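Side-chain contact in 5-Carboxyvanillate Decarboxylase (PDB 4QRN), which probably removes a carboxyl group from 5-carboxyvanillate as a metal-dependent decarboxylase of the amidohydrolase family: residues 54-59 / 117-122. Numbering follows the deposited sequence. Where two conformers were deposited one is given.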
loop_
_atom_site.group_PDB
_atom_site.type_symbol
_atom_site.label_atom_id
_atom_site.label_comp_id
_atom_site.label_asym_id
_atom_site.label_seq_id
_atom_site.Cartn_x
_atom_site.Cartn_y
_atom_site.Cartn_z
ATOM N N LEU A 54 13.088 -26.200 0.928
ATOM C CA LEU A 54 12.570 -27.311 0.131
ATOM C C LEU A 54 12.066 -28.451 1.023
ATOM O O LEU A 54 11.038 -29.064 0.738
ATOM C CB LEU A 54 13.639 -27.812 -0.845
ATOM C CG LEU A 54 13.921 -26.866 -2.022
ATOM C CD1 LEU A 54 15.162 -27.310 -2.792
ATOM C CD2 LEU A 54 12.728 -26.738 -2.974
ATOM N N ARG A 55 12.784 -28.728 2.101
ATOM C CA ARG A 55 12.354 -29.749 3.052
ATOM C C ARG A 55 10.999 -29.393 3.659
ATOM O O ARG A 55 10.126 -30.262 3.794
ATOM C CB ARG A 55 13.415 -29.895 4.147
ATOM C CG ARG A 55 13.160 -31.032 5.120
ATOM C CD ARG A 55 14.125 -30.934 6.282
ATOM N NE ARG A 55 13.695 -29.936 7.257
ATOM C CZ ARG A 55 14.516 -29.207 8.003
ATOM N NH1 ARG A 55 15.830 -29.276 7.851
ATOM N NH2 ARG A 55 14.025 -28.367 8.902
ATOM N N MET A 56 10.821 -28.127 4.036
ATOM C CA MET A 56 9.574 -27.675 4.646
ATOM C C MET A 56 8.430 -27.717 3.649
ATOM O O MET A 56 7.285 -28.035 4.009
ATOM C CB MET A 56 9.748 -26.240 5.170
ATOM C CG MET A 56 10.703 -26.181 6.350
ATOM S SD MET A 56 10.999 -24.498 6.958
ATOM C CE MET A 56 9.368 -23.983 7.472
ATOM N N ILE A 57 8.721 -27.419 2.387
ATOM C CA ILE A 57 7.700 -27.533 1.357
ATOM C C ILE A 57 7.293 -29.006 1.191
ATOM O O ILE A 57 6.098 -29.338 1.149
ATOM C CB ILE A 57 8.166 -26.899 0.045
ATOM C CG1 ILE A 57 8.317 -25.376 0.235
ATOM C CG2 ILE A 57 7.188 -27.218 -1.094
ATOM C CD1 ILE A 57 9.072 -24.699 -0.899
ATOM N N ARG A 58 8.285 -29.895 1.140
ATOM C CA ARG A 58 8.019 -31.321 0.952
ATOM C C ARG A 58 7.238 -31.906 2.119
ATOM O O ARG A 58 6.365 -32.763 1.919
ATOM C CB ARG A 58 9.327 -32.101 0.815
ATOM C CG ARG A 58 10.067 -31.937 -0.493
ATOM C CD ARG A 58 11.107 -33.051 -0.674
ATOM N NE ARG A 58 11.941 -33.254 0.517
ATOM C CZ ARG A 58 13.099 -32.637 0.758
ATOM N NH1 ARG A 58 13.598 -31.750 -0.102
ATOM N NH2 ARG A 58 13.765 -32.911 1.873
ATOM N N ASP A 59 7.543 -31.464 3.340
ATOM C CA ASP A 59 6.913 -32.083 4.509
ATOM C C ASP A 59 5.660 -31.354 4.995
ATOM O O ASP A 59 5.035 -31.788 5.955
ATOM C CB ASP A 59 7.913 -32.371 5.642
ATOM C CG ASP A 59 8.349 -31.148 6.397
ATOM O OD1 ASP A 59 7.753 -30.066 6.245
ATOM O OD2 ASP A 59 9.296 -31.292 7.199
ATOM N N GLN A 117 13.790 -17.132 9.783
ATOM C CA GLN A 117 12.625 -16.773 10.574
ATOM C C GLN A 117 11.488 -17.806 10.568
ATOM O O GLN A 117 10.843 -17.995 11.591
ATOM C CB GLN A 117 12.132 -15.371 10.180
ATOM C CG GLN A 117 13.254 -14.351 10.398
ATOM C CD GLN A 117 12.957 -12.949 9.967
ATOM O OE1 GLN A 117 13.886 -12.257 9.540
ATOM N NE2 GLN A 117 11.710 -12.499 10.076
ATOM N N PRO A 118 11.255 -18.511 9.438
ATOM C CA PRO A 118 10.130 -19.464 9.448
ATOM C C PRO A 118 10.423 -20.791 10.157
ATOM O O PRO A 118 9.500 -21.603 10.295
ATOM C CB PRO A 118 9.891 -19.739 7.958
ATOM C CG PRO A 118 10.507 -18.593 7.245
ATOM C CD PRO A 118 11.712 -18.221 8.065
ATOM N N LEU A 119 11.679 -21.035 10.525
ATOM C CA LEU A 119 12.080 -22.367 10.986
ATOM C C LEU A 119 11.523 -22.662 12.365
ATOM O O LEU A 119 11.624 -21.846 13.301
ATOM C CB LEU A 119 13.595 -22.490 10.983
ATOM C CG LEU A 119 14.222 -22.945 9.661
ATOM C CD1 LEU A 119 13.848 -22.067 8.475
ATOM C CD2 LEU A 119 15.728 -23.021 9.827
ATOM N N HIS A 120 10.932 -23.843 12.494
ATOM C CA HIS A 120 10.309 -24.253 13.740
ATOM C C HIS A 120 11.284 -24.762 14.804
ATOM O O HIS A 120 11.014 -24.658 16.006
ATOM C CB HIS A 120 9.256 -25.306 13.429
ATOM C CG HIS A 120 8.189 -24.802 12.504
ATOM N ND1 HIS A 120 8.091 -25.181 11.179
ATOM C CD2 HIS A 120 7.229 -23.866 12.693
ATOM C CE1 HIS A 120 7.076 -24.548 10.614
ATOM N NE2 HIS A 120 6.531 -23.751 11.514
ATOM N N ASP A 121 12.409 -25.323 14.372
ATOM C CA ASP A 121 13.408 -25.846 15.303
ATOM C C ASP A 121 14.388 -24.728 15.655
ATOM O O ASP A 121 15.165 -24.280 14.806
ATOM C CB ASP A 121 14.140 -27.026 14.668
ATOM C CG ASP A 121 15.054 -27.739 15.643
ATOM O OD1 ASP A 121 16.053 -27.136 16.069
ATOM O OD2 ASP A 121 14.773 -28.907 15.982
ATOM N N LEU A 122 14.348 -24.260 16.902
ATOM C CA LEU A 122 15.138 -23.096 17.311
ATOM C C LEU A 122 16.627 -23.362 17.209
ATOM O O LEU A 122 17.379 -22.474 16.833
ATOM C CB LEU A 122 14.752 -22.634 18.725
ATOM C CG LEU A 122 13.597 -21.612 18.768
ATOM C CD1 LEU A 122 12.366 -22.110 18.023
ATOM C CD2 LEU A 122 13.239 -21.241 20.205
#
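The methyl of Met56 sits obliquely to the imidazole of His120, with His120 CE1 3.9 Å from Met56 CE. One face of the same ring carries the carbonyl oxygen of Pro118, which stands 3.8 Å above the ring plane, over its centre. Met56 CE also approaches that oxygen, at 3.7 Å from Pro118 O, and therefore fits into the corner between ring and carbonyl. Pro118 adds an apolar touch, its CB lying 4.3 Å from Met56 CE. On the helix side Met56 does nearly all the work. Its chain runs extended from CA to SD and then bends at the last torsion (chi3 62°), which brings CE up against Pro118 and His120 while SD meets Leu119. There the two side chains cross at about a right angle, with Leu119 CD1 4.0 Å from Met56 SD. The contact is small, burying 151 Å² in all, and it rests on van der Waals packing of one methionine against three consecutive loop residues. Met56 and Leu119 are buried, whereas His120 lies at the exposed margin. Met66 of helix 64-75 touches both Met56 and Pro118, and Leu119 also packs on Val52, Ala125 and Leu128. The loop after strand 106-111 is thus fitted against helix 47-59 just before Asp121 caps the start of helix 122-142, at the periphery of the amidohydrolase fold.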